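Long-range contact in telomere length regulator taz1 (Schizosaccharomyces pombe, PDB 4ZMI), which binds double-stranded telomeric DNA, regulates telomere length and is required for telomere-adjacent gene silencing and normal meiosis or sporulation: residues 143-155 with 203-217. Numbering follows the deposited sequence.
Sequences VLFEELVIRYFGT and TSNSPLQLRASFPAF
E147, on helix 137-154, grips the backbone of L210 and A212 with both carboxylate oxygens, one directly and both through water. A212 N donates to E147 OE2 at 2.9 Å on the syn side, 19° out of the carboxylate plane. A water on the same OE2 also bonds A212 O, while a second water joins E147 OE1 to L210 O. CG of E147 is anti to the backbone N (chi1 -174°) and the chain then bends at chi2, which brings the carboxylate to the backbone of 210-212. One turn on, R151 lays its CD over the centre of the F217 ring, 3.5 Å from the centroid, a CH-pi contact; its NE is hydrogen-bonded to H117 NE2. L148 CD2 meets the edge of that ring at CZ (3.6 Å), and L144 and E147 complete the hole that F217 fills as a knob. R151 NH1 also lies 3.9 Å from R211 NE, their guanidinium planes nearly perpendicular, a pairing of like charges probably eased by the nearby E147. At the other end T203 is the second knob, its CG2 3.5 Å from both V149 CG1 and I150 CD1, and S204 CB sits over one face of the F153 ring. The arrangement belongs to the TRF-family helical domain of Taz1, in which the loop linking helices 192-203 and 214-229 wraps across helix 137-154, with knobs-into-holes packing at both ends.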
loop_
_atom_site.group_PDB
_atom_site.type_symbol
_atom_site.label_atom_id
_atom_site.label_comp_id
_atom_site.label_asym_id
_atom_site.label_seq_id
_atom_site.Cartn_x
_atom_site.Cartn_y
_atom_site.Cartn_z
ATOM N N VAL A 143 13.058 1.512 -1.268
ATOM C CA VAL A 143 13.288 1.739 -2.689
ATOM C C VAL A 143 11.959 1.995 -3.389
ATOM O O VAL A 143 11.809 2.966 -4.137
ATOM C CB VAL A 143 14.092 0.588 -3.328
ATOM C CG1 VAL A 143 14.206 0.781 -4.824
ATOM C CG2 VAL A 143 15.484 0.525 -2.692
ATOM N N LEU A 144 10.979 1.151 -3.100
ATOM C CA LEU A 144 9.650 1.345 -3.640
ATOM C C LEU A 144 9.090 2.701 -3.194
ATOM O O LEU A 144 8.384 3.368 -3.938
ATOM C CB LEU A 144 8.761 0.198 -3.205
ATOM C CG LEU A 144 7.449 0.103 -3.973
ATOM C CD1 LEU A 144 7.706 -0.176 -5.429
ATOM C CD2 LEU A 144 6.549 -0.977 -3.373
ATOM N N PHE A 145 9.446 3.131 -1.992
ATOM C CA PHE A 145 8.974 4.429 -1.504
ATOM C C PHE A 145 9.530 5.572 -2.342
ATOM O O PHE A 145 8.805 6.499 -2.695
ATOM C CB PHE A 145 9.280 4.645 -0.014
ATOM C CG PHE A 145 8.692 5.917 0.537
ATOM C CD1 PHE A 145 7.395 5.940 1.045
ATOM C CD2 PHE A 145 9.410 7.098 0.516
ATOM C CE1 PHE A 145 6.849 7.110 1.537
ATOM C CE2 PHE A 145 8.863 8.273 0.993
ATOM C CZ PHE A 145 7.587 8.282 1.509
ATOM N N GLU A 146 10.816 5.506 -2.678
ATOM C CA GLU A 146 11.404 6.553 -3.520
ATOM C C GLU A 146 10.786 6.600 -4.900
ATOM O O GLU A 146 10.596 7.676 -5.445
ATOM C CB GLU A 146 12.919 6.423 -3.634
ATOM C CG GLU A 146 13.613 7.718 -4.009
ATOM C CD GLU A 146 13.935 7.820 -5.484
ATOM O OE1 GLU A 146 13.687 6.841 -6.228
ATOM O OE2 GLU A 146 14.447 8.884 -5.899
ATOM N N GLU A 147 10.450 5.441 -5.452
ATOM C CA GLU A 147 9.740 5.388 -6.726
ATOM C C GLU A 147 8.354 6.051 -6.689
ATOM O O GLU A 147 8.007 6.823 -7.593
ATOM C CB GLU A 147 9.610 3.951 -7.221
ATOM C CG GLU A 147 9.001 3.870 -8.608
ATOM C CD GLU A 147 9.946 4.380 -9.702
ATOM O OE1 GLU A 147 11.174 4.318 -9.495
ATOM O OE2 GLU A 147 9.461 4.836 -10.766
ATOM N N LEU A 148 7.568 5.753 -5.649
ATOM C CA LEU A 148 6.266 6.384 -5.496
ATOM C C LEU A 148 6.471 7.884 -5.409
ATOM O O LEU A 148 5.677 8.656 -5.923
ATOM C CB LEU A 148 5.546 5.882 -4.235
ATOM C CG LEU A 148 5.290 4.381 -4.253
ATOM C CD1 LEU A 148 4.737 3.912 -2.909
ATOM C CD2 LEU A 148 4.314 4.090 -5.389
ATOM N N VAL A 149 7.559 8.304 -4.772
ATOM C CA VAL A 149 7.832 9.738 -4.668
ATOM C C VAL A 149 8.076 10.345 -6.056
ATOM O O VAL A 149 7.513 11.403 -6.378
ATOM C CB VAL A 149 8.973 10.048 -3.680
ATOM C CG1 VAL A 149 9.305 11.528 -3.680
ATOM C CG2 VAL A 149 8.557 9.611 -2.285
ATOM N N ILE A 150 8.864 9.651 -6.884
ATOM C CA ILE A 150 9.125 10.102 -8.252
ATOM C C ILE A 150 7.819 10.183 -9.024
ATOM O O ILE A 150 7.522 11.202 -9.654
ATOM C CB ILE A 150 10.032 9.136 -9.040
ATOM C CG1 ILE A 150 11.252 8.729 -8.231
ATOM C CG2 ILE A 150 10.467 9.790 -10.325
ATOM C CD1 ILE A 150 12.181 9.864 -7.954
ATOM N N ARG A 151 7.052 9.096 -8.972
ATOM C CA ARG A 151 5.797 9.001 -9.707
ATOM C C ARG A 151 4.873 10.151 -9.341
ATOM O O ARG A 151 4.293 10.785 -10.220
ATOM C CB ARG A 151 5.130 7.625 -9.506
ATOM C CG ARG A 151 5.937 6.492 -10.187
ATOM C CD ARG A 151 5.223 5.142 -10.190
ATOM N NE ARG A 151 4.029 5.141 -11.027
ATOM C CZ ARG A 151 4.053 5.001 -12.351
ATOM N NH1 ARG A 151 5.219 4.865 -12.996
ATOM N NH2 ARG A 151 2.916 5.016 -13.043
ATOM N N TYR A 152 4.773 10.464 -8.054
ATOM C CA TYR A 152 3.912 11.570 -7.657
ATOM C C TYR A 152 4.402 12.890 -8.235
ATOM O O TYR A 152 3.676 13.550 -8.979
ATOM C CB TYR A 152 3.809 11.720 -6.147
ATOM C CG TYR A 152 2.881 12.839 -5.772
ATOM C CD1 TYR A 152 1.530 12.608 -5.624
ATOM C CD2 TYR A 152 3.351 14.124 -5.572
ATOM C CE1 TYR A 152 0.666 13.623 -5.282
ATOM C CE2 TYR A 152 2.494 15.152 -5.232
ATOM C CZ TYR A 152 1.148 14.892 -5.093
ATOM O OH TYR A 152 0.262 15.890 -4.752
ATOM N N PHE A 153 5.622 13.281 -7.867
ATOM C CA PHE A 153 6.137 14.605 -8.218
ATOM C C PHE A 153 6.626 14.701 -9.632
ATOM O O PHE A 153 7.163 15.728 -10.017
ATOM C CB PHE A 153 7.293 15.011 -7.327
ATOM C CG PHE A 153 6.921 15.157 -5.907
ATOM C CD1 PHE A 153 7.456 14.314 -4.946
ATOM C CD2 PHE A 153 6.024 16.129 -5.522
ATOM C CE1 PHE A 153 7.101 14.443 -3.616
ATOM C CE2 PHE A 153 5.664 16.263 -4.192
ATOM C CZ PHE A 153 6.204 15.415 -3.238
ATOM N N GLY A 154 6.481 13.628 -10.393
ATOM C CA GLY A 154 6.887 13.653 -11.787
ATOM C C GLY A 154 5.692 13.965 -12.669
ATOM O O GLY A 154 5.834 14.267 -13.849
ATOM N N THR A 155 4.504 13.895 -12.078
ATOM C CA THR A 155 3.271 14.134 -12.798
ATOM C C THR A 155 2.817 15.553 -12.491
ATOM O O THR A 155 2.455 15.861 -11.352
ATOM C CB THR A 155 2.206 13.106 -12.370
ATOM O OG1 THR A 155 2.692 11.781 -12.644
ATOM C CG2 THR A 155 0.871 13.345 -13.090
ATOM N N THR A 203 13.692 14.875 -4.299
ATOM C CA THR A 203 13.008 14.420 -5.503
ATOM C C THR A 203 12.160 15.517 -6.176
ATOM O O THR A 203 12.061 15.573 -7.406
ATOM C CB THR A 203 12.163 13.161 -5.202
ATOM O OG1 THR A 203 13.037 12.044 -4.984
ATOM C CG2 THR A 203 11.215 12.843 -6.354
ATOM N N SER A 204 11.567 16.398 -5.375
ATOM C CA SER A 204 10.781 17.503 -5.921
ATOM C C SER A 204 11.642 18.729 -6.238
ATOM O O SER A 204 11.157 19.723 -6.783
ATOM C CB SER A 204 9.647 17.876 -4.966
ATOM O OG SER A 204 10.127 18.013 -3.648
ATOM N N ASN A 205 12.921 18.654 -5.891
ATOM C CA ASN A 205 13.873 19.689 -6.270
ATOM C C ASN A 205 14.640 19.317 -7.534
ATOM O O ASN A 205 15.180 20.187 -8.216
ATOM C CB ASN A 205 14.869 19.952 -5.134
ATOM C CG ASN A 205 14.331 20.910 -4.094
ATOM O OD1 ASN A 205 13.565 21.821 -4.411
ATOM N ND2 ASN A 205 14.735 20.716 -2.842
ATOM N N SER A 206 14.685 18.022 -7.844
ATOM C CA SER A 206 15.587 17.521 -8.883
ATOM C C SER A 206 14.999 17.580 -10.290
ATOM O O SER A 206 13.914 17.047 -10.533
ATOM C CB SER A 206 16.057 16.094 -8.565
ATOM O OG SER A 206 15.133 15.132 -9.032
ATOM N N PRO A 207 15.727 18.224 -11.223
ATOM C CA PRO A 207 15.298 18.284 -12.622
ATOM C C PRO A 207 15.343 16.901 -13.255
ATOM O O PRO A 207 14.636 16.644 -14.226
ATOM C CB PRO A 207 16.332 19.217 -13.272
ATOM C CG PRO A 207 17.534 19.129 -12.402
ATOM C CD PRO A 207 17.008 18.923 -11.006
ATOM N N LEU A 208 16.176 16.019 -12.711
ATOM C CA LEU A 208 16.183 14.631 -13.141
ATOM C C LEU A 208 14.966 13.963 -12.536
ATOM O O LEU A 208 14.700 14.102 -11.341
ATOM C CB LEU A 208 17.444 13.901 -12.674
ATOM C CG LEU A 208 18.828 14.375 -13.130
ATOM C CD1 LEU A 208 19.867 13.327 -12.774
ATOM C CD2 LEU A 208 18.874 14.685 -14.618
ATOM N N GLN A 209 14.221 13.247 -13.364
ATOM C CA GLN A 209 13.070 12.493 -12.894
ATOM C C GLN A 209 13.205 11.081 -13.460
ATOM O O GLN A 209 12.398 10.628 -14.279
ATOM C CB GLN A 209 11.765 13.170 -13.336
ATOM C CG GLN A 209 10.614 13.090 -12.319
ATOM C CD GLN A 209 10.747 14.068 -11.148
ATOM O OE1 GLN A 209 10.669 13.673 -9.983
ATOM N NE2 GLN A 209 10.926 15.348 -11.457
ATOM N N LEU A 210 14.258 10.400 -13.023
ATOM C CA LEU A 210 14.569 9.062 -13.496
ATOM C C LEU A 210 13.519 8.083 -13.044
ATOM O O LEU A 210 13.769 7.247 -12.169
ATOM C CB LEU A 210 15.926 8.628 -12.966
ATOM C CG LEU A 210 17.046 9.203 -13.805
ATOM C CD1 LEU A 210 18.270 9.366 -12.952
ATOM C CD2 LEU A 210 17.324 8.272 -14.959
ATOM N N ARG A 211 12.335 8.201 -13.630
ATOM C CA ARG A 211 11.208 7.364 -13.236
ATOM C C ARG A 211 11.456 5.990 -13.846
ATOM O O ARG A 211 12.059 5.894 -14.921
ATOM C CB ARG A 211 9.912 7.987 -13.757
ATOM C CG ARG A 211 8.690 7.106 -13.684
ATOM C CD ARG A 211 7.813 7.322 -14.908
ATOM N NE ARG A 211 6.644 8.138 -14.614
ATOM C CZ ARG A 211 6.612 9.454 -14.761
ATOM N NH1 ARG A 211 7.692 10.088 -15.202
ATOM N NH2 ARG A 211 5.511 10.135 -14.473
ATOM N N ALA A 212 11.052 4.924 -13.159
ATOM C CA ALA A 212 11.166 3.599 -13.768
ATOM C C ALA A 212 10.057 3.350 -14.770
ATOM O O ALA A 212 9.030 4.023 -14.750
ATOM C CB ALA A 212 11.198 2.519 -12.738
ATOM N N SER A 213 10.285 2.396 -15.663
ATOM C CA SER A 213 9.258 1.988 -16.595
ATOM C C SER A 213 8.136 1.322 -15.812
ATOM O O SER A 213 8.379 0.661 -14.791
ATOM C CB SER A 213 9.823 0.986 -17.578
ATOM O OG SER A 213 10.389 -0.093 -16.863
ATOM N N PHE A 214 6.912 1.496 -16.302
ATOM C CA PHE A 214 5.742 0.921 -15.661
ATOM C C PHE A 214 5.821 -0.597 -15.461
ATOM O O PHE A 214 5.587 -1.075 -14.357
ATOM C CB PHE A 214 4.446 1.331 -16.370
ATOM C CG PHE A 214 3.215 1.079 -15.540
ATOM C CD1 PHE A 214 2.988 1.811 -14.391
ATOM C CD2 PHE A 214 2.311 0.099 -15.889
ATOM C CE1 PHE A 214 1.873 1.583 -13.611
ATOM C CE2 PHE A 214 1.190 -0.126 -15.119
ATOM C CZ PHE A 214 0.971 0.618 -13.978
ATOM N N PRO A 215 6.159 -1.365 -16.514
ATOM C CA PRO A 215 6.189 -2.818 -16.309
ATOM C C PRO A 215 7.234 -3.219 -15.283
ATOM O O PRO A 215 7.146 -4.287 -14.676
ATOM C CB PRO A 215 6.599 -3.346 -17.678
ATOM C CG PRO A 215 7.308 -2.212 -18.307
ATOM C CD PRO A 215 6.518 -1.025 -17.898
ATOM N N ALA A 216 8.227 -2.367 -15.101
ATOM C CA ALA A 216 9.235 -2.634 -14.103
ATOM C C ALA A 216 8.708 -2.201 -12.740
ATOM O O ALA A 216 8.957 -2.852 -11.723
ATOM C CB ALA A 216 10.526 -1.909 -14.442
ATOM N N PHE A 217 7.988 -1.084 -12.729
ATOM C CA PHE A 217 7.331 -0.619 -11.516
ATOM C C PHE A 217 6.392 -1.709 -11.029
ATOM O O PHE A 217 6.491 -2.173 -9.886
ATOM C CB PHE A 217 6.577 0.678 -11.793
ATOM C CG PHE A 217 5.774 1.181 -10.621
ATOM C CD1 PHE A 217 6.351 1.303 -9.374
ATOM C CD2 PHE A 217 4.447 1.557 -10.773
ATOM C CE1 PHE A 217 5.617 1.771 -8.295
ATOM C CE2 PHE A 217 3.719 2.034 -9.690
ATOM C CZ PHE A 217 4.312 2.140 -8.458
HETATM O O HOH W 1 7.531 4.357 -12.446
HETATM O O HOH W 2 13.544 6.098 -9.649
#